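Local coordinates for protein telomere length regulator taz1 (Schizosaccharomyces pombe, PDB 4ZMI) that binds double-stranded telomeric DNA and regulates telomere length and function, this chain being its all-helical domain, at residues Ser9-Asp14 with Cys89-Leu94; Ser100-Thr105 with Leu226-Val231; Ala127-Asp132 with Gln185-Gln190; Phe145-Ile150 with Leu210-Pro215. One frame throughout, in Å; residues are numbered along the deposited sequence.

Interaction 1. Residues Ser9-Asp14 with Cys89-Leu94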
loop_
_atom_site.group_PDB
_atom_site.type_symbol
_atom_site.label_atom_id
_atom_site.label_comp_id
_atom_site.label_asym_id
_atom_site.label_seq_id
_atom_site.Cartn_x
_atom_site.Cartn_y
_atom_site.Cartn_z
ATOM N N SER A 9 5.839 1.058 19.920
ATOM C CA SER A 9 5.550 1.912 21.063
ATOM C C SER A 9 6.159 3.280 20.844
ATOM O O SER A 9 5.488 4.287 21.053
ATOM C CB SER A 9 6.079 1.307 22.363
ATOM O OG SER A 9 7.355 1.851 22.661
ATOM N N LEU A 10 7.422 3.320 20.420
ATOM C CA LEU A 10 8.017 4.575 19.931
ATOM C C LEU A 10 7.146 5.291 18.899
ATOM O O LEU A 10 7.105 6.520 18.888
ATOM C CB LEU A 10 9.384 4.346 19.290
ATOM C CG LEU A 10 10.581 3.871 20.106
ATOM C CD1 LEU A 10 11.776 3.676 19.174
ATOM C CD2 LEU A 10 10.920 4.852 21.239
ATOM N N LEU A 11 6.467 4.542 18.022
ATOM C CA LEU A 11 5.660 5.179 16.968
ATOM C C LEU A 11 4.487 5.926 17.598
ATOM O O LEU A 11 4.125 7.007 17.148
ATOM C CB LEU A 11 5.184 4.182 15.874
ATOM C CG LEU A 11 4.461 4.787 14.649
ATOM C CD1 LEU A 11 5.311 5.851 13.994
ATOM C CD2 LEU A 11 4.024 3.738 13.589
ATOM N N VAL A 12 3.916 5.363 18.661
ATOM C CA VAL A 12 2.858 6.048 19.397
ATOM C C VAL A 12 3.332 7.440 19.845
ATOM O O VAL A 12 2.603 8.428 19.720
ATOM C CB VAL A 12 2.394 5.216 20.615
ATOM C CG1 VAL A 12 1.249 5.912 21.367
ATOM C CG2 VAL A 12 1.977 3.819 20.177
ATOM N N ASN A 13 4.569 7.508 20.334
ATOM C CA ASN A 13 5.161 8.762 20.815
ATOM C C ASN A 13 5.400 9.806 19.713
ATOM O O ASN A 13 5.057 10.972 19.875
ATOM C CB ASN A 13 6.468 8.494 21.580
ATOM C CG ASN A 13 6.235 7.934 22.983
ATOM O OD1 ASN A 13 5.095 7.794 23.429
ATOM N ND2 ASN A 13 7.321 7.607 23.681
ATOM N N ASP A 14 5.977 9.388 18.592
ATOM C CA ASP A 14 6.350 10.325 17.533
ATOM C C ASP A 14 5.316 10.401 16.437
ATOM O O ASP A 14 5.586 10.904 15.342
ATOM C CB ASP A 14 7.665 9.896 16.919
ATOM C CG ASP A 14 8.680 9.535 17.957
ATOM O OD1 ASP A 14 8.606 10.109 19.063
ATOM O OD2 ASP A 14 9.539 8.676 17.673
ATOM N N CYS A 89 -4.800 -1.333 21.407
ATOM C CA CYS A 89 -4.755 -0.388 22.521
ATOM C C CYS A 89 -3.730 0.698 22.273
ATOM O O CYS A 89 -3.996 1.874 22.502
ATOM C CB CYS A 89 -4.432 -1.109 23.817
ATOM S SG CYS A 89 -5.518 -2.492 24.115
ATOM N N LEU A 90 -2.557 0.302 21.794
ATOM C CA LEU A 90 -1.523 1.275 21.486
ATOM C C LEU A 90 -1.971 2.312 20.467
ATOM O O LEU A 90 -1.594 3.475 20.589
ATOM C CB LEU A 90 -0.250 0.592 20.992
ATOM C CG LEU A 90 0.624 -0.034 22.080
ATOM C CD1 LEU A 90 1.616 -0.964 21.443
ATOM C CD2 LEU A 90 1.351 1.035 22.887
ATOM N N PHE A 91 -2.767 1.908 19.472
ATOM C CA PHE A 91 -3.016 2.792 18.318
ATOM C C PHE A 91 -4.442 3.271 18.076
ATOM O O PHE A 91 -4.653 4.228 17.325
ATOM C CB PHE A 91 -2.471 2.173 17.035
ATOM C CG PHE A 91 -0.988 2.159 16.971
ATOM C CD1 PHE A 91 -0.297 0.968 17.081
ATOM C CD2 PHE A 91 -0.282 3.336 16.822
ATOM C CE1 PHE A 91 1.070 0.947 17.025
ATOM C CE2 PHE A 91 1.089 3.328 16.773
ATOM C CZ PHE A 91 1.767 2.140 16.879
ATOM N N GLU A 92 -5.403 2.598 18.696
ATOM C CA GLU A 92 -6.829 2.926 18.594
ATOM C C GLU A 92 -7.168 4.433 18.517
ATOM O O GLU A 92 -8.120 4.823 17.852
ATOM C CB GLU A 92 -7.561 2.249 19.764
ATOM C CG GLU A 92 -8.996 2.662 20.011
ATOM C CD GLU A 92 -9.516 2.097 21.322
ATOM O OE1 GLU A 92 -9.803 2.887 22.251
ATOM O OE2 GLU A 92 -9.629 0.857 21.423
ATOM N N ASP A 93 -6.379 5.274 19.182
ATOM C CA ASP A 93 -6.615 6.721 19.172
ATOM C C ASP A 93 -6.015 7.382 17.942
ATOM O O ASP A 93 -6.519 8.395 17.458
ATOM C CB ASP A 93 -6.004 7.387 20.417
ATOM C CG ASP A 93 -6.966 7.453 21.600
ATOM O OD1 ASP A 93 -8.007 8.134 21.484
ATOM O OD2 ASP A 93 -6.663 6.852 22.657
ATOM N N LEU A 94 -4.933 6.800 17.444
ATOM C CA LEU A 94 -4.084 7.460 16.461
ATOM C C LEU A 94 -4.400 7.125 15.006
ATOM O O LEU A 94 -3.509 7.177 14.160
ATOM C CB LEU A 94 -2.626 7.102 16.738
ATOM C CG LEU A 94 -2.090 7.578 18.078
ATOM C CD1 LEU A 94 -0.719 6.985 18.363
ATOM C CD2 LEU A 94 -2.035 9.085 18.052
#
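Val12 sets its CG2 methyl over one face of the Phe91 ring, 4.0 Å from the ring centroid and 30° off the normal, a CH-pi contact on the inner, well-packed part of this helix-to-turn junction. CG2 can do this because it stands anti to the carbonyl carbon, while CG1, anti to the backbone N (chi1 -178°), is turned to Leu94. At the ring's edge, near its plane, Leu11 CB lies 4.1 Å from Phe91 CZ. Leu11 and Phe91 are buried, and both touch Trp3, whose ring runs nearly parallel to that of Phe91.

Toward solvent the contact passes to Leu90 and Leu94, both partly exposed. Val12 CG2 packs against Leu90, 3.9 Å from its CD2, and Val12 CG1 meets Leu94 CD1 at 3.7 Å, the valine and Leu94 side chains crossing at about a right angle. The arrangement joins the first turns of the long helix 5-35 to the end of helix 85-91 and the type I turn, Phe91 to Leu94, that follows it. Side-chain contact here is apolar, with no polar bond between the two segments, so the junction depends on shape fit and burial of hydrocarbon.

Interaction 2. Residues Ser100-Thr105 with Leu226-Val231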
loop_
_atom_site.group_PDB
_atom_site.type_symbol
_atom_site.label_atom_id
_atom_site.label_comp_id
_atom_site.label_asym_id
_atom_site.label_seq_id
_atom_site.Cartn_x
_atom_site.Cartn_y
_atom_site.Cartn_z
ATOM N N SER A 100 -2.097 8.996 7.418
ATOM C CA SER A 100 -1.168 9.899 6.757
ATOM C C SER A 100 0.159 9.212 6.456
ATOM O O SER A 100 0.660 9.301 5.339
ATOM C CB SER A 100 -0.931 11.163 7.588
ATOM O OG SER A 100 -2.113 11.945 7.680
ATOM N N ILE A 101 0.727 8.532 7.446
ATOM C CA ILE A 101 2.001 7.835 7.257
ATOM C C ILE A 101 1.890 6.793 6.128
ATOM O O ILE A 101 2.766 6.678 5.262
ATOM C CB ILE A 101 2.449 7.132 8.565
ATOM C CG1 ILE A 101 2.625 8.154 9.686
ATOM C CG2 ILE A 101 3.742 6.369 8.355
ATOM C CD1 ILE A 101 2.151 7.650 11.028
ATOM N N GLN A 102 0.802 6.041 6.134
ATOM C CA GLN A 102 0.599 5.021 5.118
ATOM C C GLN A 102 0.498 5.646 3.705
ATOM O O GLN A 102 1.056 5.116 2.741
ATOM C CB GLN A 102 -0.642 4.208 5.468
ATOM C CG GLN A 102 -1.008 3.131 4.482
ATOM C CD GLN A 102 -2.380 2.563 4.755
ATOM O OE1 GLN A 102 -3.386 3.243 4.570
ATOM N NE2 GLN A 102 -2.430 1.316 5.220
ATOM N N PHE A 103 -0.198 6.780 3.611
ATOM C CA PHE A 103 -0.328 7.552 2.364
ATOM C C PHE A 103 1.050 7.807 1.785
ATOM O O PHE A 103 1.326 7.483 0.624
ATOM C CB PHE A 103 -0.993 8.900 2.652
ATOM C CG PHE A 103 -1.731 9.488 1.487
ATOM C CD1 PHE A 103 -3.103 9.672 1.551
ATOM C CD2 PHE A 103 -1.057 9.870 0.338
ATOM C CE1 PHE A 103 -3.794 10.212 0.483
ATOM C CE2 PHE A 103 -1.743 10.410 -0.735
ATOM C CZ PHE A 103 -3.116 10.580 -0.662
ATOM N N PHE A 104 1.919 8.376 2.615
ATOM C CA PHE A 104 3.293 8.646 2.212
ATOM C C PHE A 104 3.973 7.390 1.701
ATOM O O PHE A 104 4.628 7.418 0.667
ATOM C CB PHE A 104 4.116 9.246 3.357
ATOM C CG PHE A 104 5.586 9.327 3.054
ATOM C CD1 PHE A 104 6.089 10.366 2.295
ATOM C CD2 PHE A 104 6.452 8.346 3.488
ATOM C CE1 PHE A 104 7.432 10.437 2.000
ATOM C CE2 PHE A 104 7.791 8.407 3.185
ATOM C CZ PHE A 104 8.284 9.452 2.451
ATOM N N THR A 105 3.816 6.289 2.432
ATOM C CA THR A 105 4.482 5.054 2.046
ATOM C C THR A 105 3.898 4.527 0.734
ATOM O O THR A 105 4.610 3.941 -0.071
ATOM C CB THR A 105 4.443 3.994 3.160
ATOM O OG1 THR A 105 3.087 3.688 3.506
ATOM C CG2 THR A 105 5.165 4.524 4.394
ATOM N N LEU A 226 -6.712 8.466 -0.841
ATOM C CA LEU A 226 -7.503 9.552 -0.275
ATOM C C LEU A 226 -8.813 9.046 0.319
ATOM O O LEU A 226 -9.162 9.430 1.431
ATOM C CB LEU A 226 -7.775 10.638 -1.314
ATOM C CG LEU A 226 -6.643 11.624 -1.599
ATOM C CD1 LEU A 226 -6.980 12.492 -2.798
ATOM C CD2 LEU A 226 -6.369 12.482 -0.389
ATOM N N GLU A 227 -9.533 8.195 -0.417
ATOM C CA GLU A 227 -10.723 7.522 0.117
ATOM C C GLU A 227 -10.390 6.806 1.416
ATOM O O GLU A 227 -11.107 6.930 2.406
ATOM C CB GLU A 227 -11.249 6.459 -0.844
ATOM C CG GLU A 227 -11.480 6.887 -2.267
ATOM C CD GLU A 227 -11.966 5.730 -3.116
ATOM O OE1 GLU A 227 -12.781 4.922 -2.618
ATOM O OE2 GLU A 227 -11.517 5.621 -4.273
ATOM N N PHE A 228 -9.309 6.025 1.381
ATOM C CA PHE A 228 -8.816 5.298 2.547
ATOM C C PHE A 228 -8.671 6.290 3.701
ATOM O O PHE A 228 -9.099 6.012 4.818
ATOM C CB PHE A 228 -7.470 4.632 2.202
ATOM C CG PHE A 228 -7.091 3.444 3.078
ATOM C CD1 PHE A 228 -6.223 2.474 2.592
ATOM C CD2 PHE A 228 -7.563 3.303 4.377
ATOM C CE1 PHE A 228 -5.845 1.386 3.369
ATOM C CE2 PHE A 228 -7.180 2.203 5.165
ATOM C CZ PHE A 228 -6.322 1.258 4.658
ATOM N N LYS A 229 -8.118 7.467 3.408
ATOM C CA LYS A 229 -7.786 8.463 4.436
ATOM C C LYS A 229 -8.996 9.077 5.156
ATOM O O LYS A 229 -8.845 9.672 6.224
ATOM C CB LYS A 229 -6.877 9.567 3.868
ATOM C CG LYS A 229 -5.993 10.253 4.918
ATOM C CD LYS A 229 -4.957 11.200 4.303
ATOM C CE LYS A 229 -5.565 12.537 3.895
ATOM N NZ LYS A 229 -4.517 13.521 3.496
ATOM N N ASN A 230 -10.188 8.946 4.586
ATOM C CA ASN A 230 -11.380 9.360 5.324
ATOM C C ASN A 230 -12.328 8.197 5.653
ATOM O O ASN A 230 -13.541 8.367 5.735
ATOM C CB ASN A 230 -12.093 10.548 4.655
ATOM C CG ASN A 230 -12.635 10.217 3.280
ATOM O OD1 ASN A 230 -12.271 9.208 2.686
ATOM N ND2 ASN A 230 -13.508 11.077 2.763
ATOM N N VAL A 231 -11.745 7.018 5.859
ATOM C CA VAL A 231 -12.485 5.839 6.306
ATOM C C VAL A 231 -12.025 5.422 7.710
ATOM O O VAL A 231 -10.828 5.382 7.983
ATOM C CB VAL A 231 -12.284 4.667 5.332
ATOM C CG1 VAL A 231 -12.750 3.358 5.952
ATOM C CG2 VAL A 231 -13.015 4.930 4.042
#
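Gln102, whose side chain reaches Phe228 across the contact, has its backbone O held by Thr105 OG1 in a short hydrogen bond of 2.6 Å. The hydroxyl comes in well to the side of the carbonyl, at a C=O...donor angle of 111°, and Thr105 OG1 is also bonded to Thr75 OG1. The side chain of Gln102 leaves in a different direction. Its chain is extended beyond CG, and OE1 comes to rest over one face of the Phe228 ring, 3.3 Å above the plane and offset toward the rim. Amide and ring planes are 57° apart, so this is not a flat stack. Gln102 NE2 donates to Ile76 O, which helps to fix how the amide is turned.

Beside this polar patch the packing is apolar. Phe103 CE1 lies 3.5 Å from Leu226 CD2, with Leu226 CG in the plane of the Phe103 ring at its edge. Lys229 crosses Phe103 at about a right angle, its CD 3.7 Å from Phe103 CD1. The lysine chain bends at chi3 (79°), and NZ forms a salt bridge with Glu23 OE2, which also takes a weak bond from Ser100 OG. Helix 5-35 thus covers one flank, where Val26 touches Phe103, while Ile123 of helix 118-130 packs on both Gln102 and Phe228. Helix-on-helix packing of this kind, here between helix 95-107 and the final helix 214-229, belongs to the interior of an all-alpha domain of the TRF sequence family.

Interaction 3. Residues Ala127-Asp132 with Gln185-Gln190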
loop_
_atom_site.group_PDB
_atom_site.type_symbol
_atom_site.label_atom_id
_atom_site.label_comp_id
_atom_site.label_asym_id
_atom_site.label_seq_id
_atom_site.Cartn_x
_atom_site.Cartn_y
_atom_site.Cartn_z
ATOM N N ALA A 127 -6.334 -3.127 2.931
ATOM C CA ALA A 127 -7.700 -2.629 2.752
ATOM C C ALA A 127 -8.653 -3.771 2.480
ATOM O O ALA A 127 -9.718 -3.862 3.087
ATOM C CB ALA A 127 -7.763 -1.611 1.611
ATOM N N LEU A 128 -8.266 -4.665 1.583
ATOM C CA LEU A 128 -9.126 -5.798 1.271
ATOM C C LEU A 128 -9.365 -6.705 2.466
ATOM O O LEU A 128 -10.407 -7.355 2.559
ATOM C CB LEU A 128 -8.546 -6.611 0.117
ATOM C CG LEU A 128 -8.580 -5.980 -1.279
ATOM C CD1 LEU A 128 -7.997 -6.947 -2.304
ATOM C CD2 LEU A 128 -10.008 -5.600 -1.665
ATOM N N LEU A 129 -8.394 -6.769 3.374
ATOM C CA LEU A 129 -8.492 -7.663 4.527
ATOM C C LEU A 129 -9.281 -6.997 5.637
ATOM O O LEU A 129 -9.883 -7.661 6.458
ATOM C CB LEU A 129 -7.104 -8.039 5.046
ATOM C CG LEU A 129 -6.340 -9.048 4.196
ATOM C CD1 LEU A 129 -4.854 -8.946 4.488
ATOM C CD2 LEU A 129 -6.828 -10.442 4.473
ATOM N N SER A 130 -9.266 -5.672 5.646
ATOM C CA SER A 130 -9.857 -4.907 6.727
ATOM C C SER A 130 -11.362 -4.843 6.610
ATOM O O SER A 130 -12.076 -4.950 7.596
ATOM C CB SER A 130 -9.323 -3.489 6.687
ATOM O OG SER A 130 -7.976 -3.473 7.076
ATOM N N ALA A 131 -11.845 -4.639 5.393
ATOM C CA ALA A 131 -13.259 -4.381 5.204
ATOM C C ALA A 131 -14.157 -5.562 5.565
ATOM O O ALA A 131 -14.126 -6.607 4.917
ATOM C CB ALA A 131 -13.526 -3.934 3.782
ATOM N N ASP A 132 -14.932 -5.394 6.627
ATOM C CA ASP A 132 -16.148 -6.173 6.809
ATOM C C ASP A 132 -17.262 -5.221 6.434
ATOM O O ASP A 132 -18.165 -5.547 5.657
ATOM C CB ASP A 132 -16.319 -6.661 8.258
ATOM C CG ASP A 132 -15.761 -5.705 9.273
ATOM O OD1 ASP A 132 -15.163 -6.169 10.274
ATOM O OD2 ASP A 132 -15.931 -4.489 9.074
ATOM N N GLN A 185 -15.338 -9.250 7.194
ATOM C CA GLN A 185 -16.408 -10.059 6.627
ATOM C C GLN A 185 -16.245 -10.293 5.136
ATOM O O GLN A 185 -16.454 -11.404 4.652
ATOM C CB GLN A 185 -17.781 -9.430 6.890
ATOM C CG GLN A 185 -18.957 -10.290 6.427
ATOM C CD GLN A 185 -20.288 -9.556 6.478
ATOM O OE1 GLN A 185 -20.400 -8.485 7.081
ATOM N NE2 GLN A 185 -21.306 -10.129 5.835
ATOM N N VAL A 186 -15.876 -9.250 4.407
ATOM C CA VAL A 186 -15.905 -9.317 2.956
ATOM C C VAL A 186 -14.965 -10.387 2.420
ATOM O O VAL A 186 -15.281 -11.072 1.447
ATOM C CB VAL A 186 -15.549 -7.969 2.333
ATOM C CG1 VAL A 186 -15.748 -8.030 0.832
ATOM C CG2 VAL A 186 -16.412 -6.872 2.936
ATOM N N TRP A 187 -13.814 -10.533 3.067
ATOM C CA TRP A 187 -12.786 -11.444 2.590
ATOM C C TRP A 187 -13.275 -12.874 2.543
ATOM O O TRP A 187 -13.112 -13.558 1.536
ATOM C CB TRP A 187 -11.560 -11.363 3.476
ATOM C CG TRP A 187 -10.403 -12.195 3.003
ATOM C CD1 TRP A 187 -10.141 -13.500 3.320
ATOM C CD2 TRP A 187 -9.332 -11.765 2.165
ATOM N NE1 TRP A 187 -8.975 -13.906 2.725
ATOM C CE2 TRP A 187 -8.457 -12.857 2.009
ATOM C CE3 TRP A 187 -9.032 -10.569 1.516
ATOM C CZ2 TRP A 187 -7.312 -12.791 1.226
ATOM C CZ3 TRP A 187 -7.883 -10.498 0.745
ATOM C CH2 TRP A 187 -7.038 -11.600 0.607
ATOM N N LYS A 188 -13.859 -13.330 3.640
ATOM C CA LYS A 188 -14.458 -14.655 3.662
ATOM C C LYS A 188 -15.738 -14.698 2.832
ATOM O O LYS A 188 -15.916 -15.596 2.008
ATOM C CB LYS A 188 -14.755 -15.097 5.095
ATOM C CG LYS A 188 -13.521 -15.452 5.910
ATOM C CD LYS A 188 -13.654 -16.825 6.561
ATOM C CE LYS A 188 -13.714 -17.939 5.518
ATOM N NZ LYS A 188 -13.674 -19.301 6.134
ATOM N N SER A 189 -16.621 -13.725 3.041
ATOM C CA SER A 189 -17.959 -13.756 2.446
ATOM C C SER A 189 -17.959 -13.786 0.919
ATOM O O SER A 189 -18.718 -14.545 0.298
ATOM C CB SER A 189 -18.784 -12.561 2.923
ATOM O OG SER A 189 -18.400 -11.377 2.247
ATOM N N GLN A 190 -17.125 -12.953 0.304
ATOM C CA GLN A 190 -17.117 -12.914 -1.147
ATOM C C GLN A 190 -15.995 -13.738 -1.732
ATOM O O GLN A 190 -15.649 -13.569 -2.898
ATOM C CB GLN A 190 -17.116 -11.479 -1.688
ATOM C CG GLN A 190 -18.518 -10.887 -1.753
ATOM C CD GLN A 190 -18.536 -9.483 -2.311
ATOM O OE1 GLN A 190 -18.442 -9.287 -3.522
ATOM N NE2 GLN A 190 -18.652 -8.492 -1.429
HETATM O O HOH W 1 -12.212 -8.033 4.364
#
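Gln185 lies against Asp132, CB to CB, at a separation too short to be read closely, where the chain leaving helix 118-130 passes the short helix that carries Val186 and Trp187. Val186 follows with the one direct hydrogen bond between the segments: its N donates to Ala131 O at 3.2 Å, in the carbonyl plane and on a lone pair, with an N-H...O angle of 149°. Val186 CG2 packs on Ala131 CB at 4.2 Å.

Trp187 gives the largest share of the contact. With CG anti to the backbone N (chi1 -176°), the side chain is turned toward helix 118-130, where Leu129, lying alongside and pointing the same way, sets CD2 over the centre of the six-membered ring, 3.6 Å from the centroid and 9° off the normal. Leu128 CB meets the ring at its edge, in plane, 4.0 Å from Trp187 CZ3. Leu196 of helix 192-203 touches both Leu128 and Trp187. Beside the Trp187 backbone a water donates to Leu128 O and Ala131 O and weakly accepts from Trp187 N.

Leu128 O in the last turn of helix 118-130 and Ala131 O just past it therefore find donors in the Val186 amide, a water and Tyr138 OH, while the indole supplies the apolar side of the contact.

Interaction 4. Residues Phe145-Ile150 with Leu210-Pro215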
loop_
_atom_site.group_PDB
_atom_site.type_symbol
_atom_site.label_atom_id
_atom_site.label_comp_id
_atom_site.label_asym_id
_atom_site.label_seq_id
_atom_site.Cartn_x
_atom_site.Cartn_y
_atom_site.Cartn_z
ATOM N N PHE A 145 -6.015 -3.449 -7.411
ATOM C CA PHE A 145 -5.273 -4.701 -7.246
ATOM C C PHE A 145 -4.988 -5.357 -8.589
ATOM O O PHE A 145 -3.879 -5.830 -8.831
ATOM C CB PHE A 145 -5.978 -5.683 -6.297
ATOM C CG PHE A 145 -5.172 -6.923 -6.015
ATOM C CD1 PHE A 145 -4.250 -6.949 -4.972
ATOM C CD2 PHE A 145 -5.300 -8.048 -6.808
ATOM C CE1 PHE A 145 -3.498 -8.081 -4.721
ATOM C CE2 PHE A 145 -4.541 -9.177 -6.570
ATOM C CZ PHE A 145 -3.644 -9.199 -5.525
ATOM N N GLU A 146 -5.980 -5.378 -9.476
ATOM C CA GLU A 146 -5.758 -5.957 -10.805
ATOM C C GLU A 146 -4.723 -5.194 -11.603
ATOM O O GLU A 146 -3.938 -5.798 -12.317
ATOM C CB GLU A 146 -7.048 -6.077 -11.608
ATOM C CG GLU A 146 -6.983 -7.119 -12.709
ATOM C CD GLU A 146 -6.687 -6.533 -14.073
ATOM O OE1 GLU A 146 -6.601 -5.287 -14.191
ATOM O OE2 GLU A 146 -6.546 -7.325 -15.031
ATOM N N GLU A 147 -4.704 -3.875 -11.463
ATOM C CA GLU A 147 -3.669 -3.062 -12.095
ATOM C C GLU A 147 -2.248 -3.379 -11.605
ATOM O O GLU A 147 -1.324 -3.518 -12.417
ATOM C CB GLU A 147 -3.956 -1.574 -11.916
ATOM C CG GLU A 147 -2.978 -0.701 -12.678
ATOM C CD GLU A 147 -3.181 -0.768 -14.197
ATOM O OE1 GLU A 147 -4.317 -1.050 -14.626
ATOM O OE2 GLU A 147 -2.209 -0.533 -14.955
ATOM N N LEU A 148 -2.076 -3.495 -10.284
ATOM C CA LEU A 148 -0.779 -3.859 -9.732
ATOM C C LEU A 148 -0.385 -5.212 -10.294
ATOM O O LEU A 148 0.777 -5.460 -10.575
ATOM C CB LEU A 148 -0.822 -3.924 -8.198
ATOM C CG LEU A 148 -1.199 -2.596 -7.556
ATOM C CD1 LEU A 148 -1.399 -2.762 -6.051
ATOM C CD2 LEU A 148 -0.084 -1.601 -7.862
ATOM N N VAL A 149 -1.364 -6.090 -10.485
ATOM C CA VAL A 149 -1.060 -7.408 -11.043
ATOM C C VAL A 149 -0.528 -7.277 -12.477
ATOM O O VAL A 149 0.485 -7.907 -12.822
ATOM C CB VAL A 149 -2.254 -8.378 -10.944
ATOM C CG1 VAL A 149 -1.944 -9.693 -11.631
ATOM C CG2 VAL A 149 -2.576 -8.622 -9.479
ATOM N N ILE A 150 -1.174 -6.427 -13.282
ATOM C CA ILE A 150 -0.725 -6.179 -14.653
ATOM C C ILE A 150 0.686 -5.617 -14.638
ATOM O O ILE A 150 1.569 -6.110 -15.345
ATOM C CB ILE A 150 -1.594 -5.140 -15.390
ATOM C CG1 ILE A 150 -3.076 -5.429 -15.219
ATOM C CG2 ILE A 150 -1.241 -5.138 -16.854
ATOM C CD1 ILE A 150 -3.507 -6.704 -15.865
ATOM N N LEU A 210 -3.233 -5.031 -21.102
ATOM C CA LEU A 210 -3.860 -3.721 -21.161
ATOM C C LEU A 210 -3.526 -2.918 -19.933
ATOM O O LEU A 210 -4.383 -2.693 -19.072
ATOM C CB LEU A 210 -5.369 -3.874 -21.269
ATOM C CG LEU A 210 -5.785 -4.156 -22.696
ATOM C CD1 LEU A 210 -7.059 -4.950 -22.692
ATOM C CD2 LEU A 210 -5.978 -2.847 -23.419
ATOM N N ARG A 211 -2.269 -2.503 -19.844
ATOM C CA ARG A 211 -1.793 -1.777 -18.672
ATOM C C ARG A 211 -2.331 -0.357 -18.795
ATOM O O ARG A 211 -2.494 0.145 -19.914
ATOM C CB ARG A 211 -0.263 -1.800 -18.654
ATOM C CG ARG A 211 0.391 -0.859 -17.675
ATOM C CD ARG A 211 1.655 -0.267 -18.278
ATOM N NE ARG A 211 2.863 -0.883 -17.747
ATOM C CZ ARG A 211 3.468 -1.919 -18.311
ATOM N NH1 ARG A 211 2.966 -2.440 -19.424
ATOM N NH2 ARG A 211 4.566 -2.429 -17.771
ATOM N N ALA A 212 -2.661 0.281 -17.674
ATOM C CA ALA A 212 -3.068 1.684 -17.747
ATOM C C ALA A 212 -1.872 2.602 -17.895
ATOM O O ALA A 212 -0.744 2.217 -17.602
ATOM C CB ALA A 212 -3.894 2.080 -16.568
ATOM N N SER A 213 -2.125 3.812 -18.380
ATOM C CA SER A 213 -1.088 4.814 -18.458
ATOM C C SER A 213 -0.687 5.202 -17.042
ATOM O O SER A 213 -1.520 5.208 -16.124
ATOM C CB SER A 213 -1.613 6.045 -19.165
ATOM O OG SER A 213 -2.777 6.496 -18.504
ATOM N N PHE A 214 0.592 5.529 -16.877
ATOM C CA PHE A 214 1.121 5.919 -15.581
ATOM C C PHE A 214 0.378 7.090 -14.929
ATOM O O PHE A 214 -0.010 6.990 -13.770
ATOM C CB PHE A 214 2.633 6.170 -15.637
ATOM C CG PHE A 214 3.275 6.203 -14.275
ATOM C CD1 PHE A 214 3.348 5.055 -13.511
ATOM C CD2 PHE A 214 3.773 7.378 -13.753
ATOM C CE1 PHE A 214 3.919 5.071 -12.255
ATOM C CE2 PHE A 214 4.354 7.398 -12.503
ATOM C CZ PHE A 214 4.428 6.242 -11.754
ATOM N N PRO A 215 0.164 8.200 -15.661
ATOM C CA PRO A 215 -0.515 9.322 -15.002
ATOM C C PRO A 215 -1.924 8.955 -14.573
ATOM O O PRO A 215 -2.493 9.574 -13.673
ATOM C CB PRO A 215 -0.582 10.373 -16.103
ATOM C CG PRO A 215 -0.504 9.591 -17.355
ATOM C CD PRO A 215 0.491 8.532 -17.054
HETATM O O HOH W 2 -0.169 1.072 -15.147
HETATM O O HOH W 3 -5.553 -2.930 -16.562
#
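Glu147 and Ala212 supply the direct hydrogen bond of this contact. Ala212 N donates to Glu147 OE2 at 2.9 Å with an N-H...O angle of 159°, meeting the carboxylate on its syn side, 19° out of its plane. The bend at chi2 (71°) brings CD round toward the loop, and Ala212 CB settles against the carboxylate, 3.5 Å from Glu147 OE2.

Water extends the polar grip. One molecule donates to Glu147 OE2 at 2.6 Å and to Ala212 O at 2.8 Å, so that both the N-H and the C=O of Ala212 are tied to a single carboxylate oxygen. A second water donates to Glu147 OE1 and, at 2.8 Å, to Leu210 O. With both oxygens accepting, the buried carboxylate is held against rotation, and the pattern is consistent with an ionised group.

The loop so held is extended and leads to Ser213, the N-cap of helix 214-229, the last helix of this all-helical domain. Glu147 and Ile150 lie one turn apart on helix 137-154 and meet the loop just before that helix begins, while Phe214, at its start, packs on Pro43 and Phe46 of helix 43-50.

Apolar contact falls to Ile150. Its CG2, anti to the backbone N, lies 3.9 Å from both CA and CB of Arg211, the two side chains sliding past each other in opposite directions. Ile150 is backed by Thr203 of helix 192-203 and by Gln209.

Charge adds a longer-range term: Arg211 NE remains 5.8 Å from Glu147 OE2, a separation at which opposite charges may still attract without pairing.

How the interactions relate
Interaction 2 is the core contact, its centre about 9 Å from that of the chain, while the other three are partly buried and lie farther out. Interactions 2 and 4 share helix 214-229, one at its end and the other at the loop entering it. Interactions 2 and 3 touch directly, Phe228 CE1 lying 4.0 Å from Ala127 CB. Interaction 1 neighbours interaction 2 through consecutive helices but lies on the opposite side of the chain's centre from interaction 4. Chemistry follows place: hydrocarbon side chains serve interaction 1, aromatic and amide packing the interior, and water and hydrogen bonds join apolar packing in interactions 3 and 4, a backbone amide meeting a carbonyl in 3 and a carboxylate in 4.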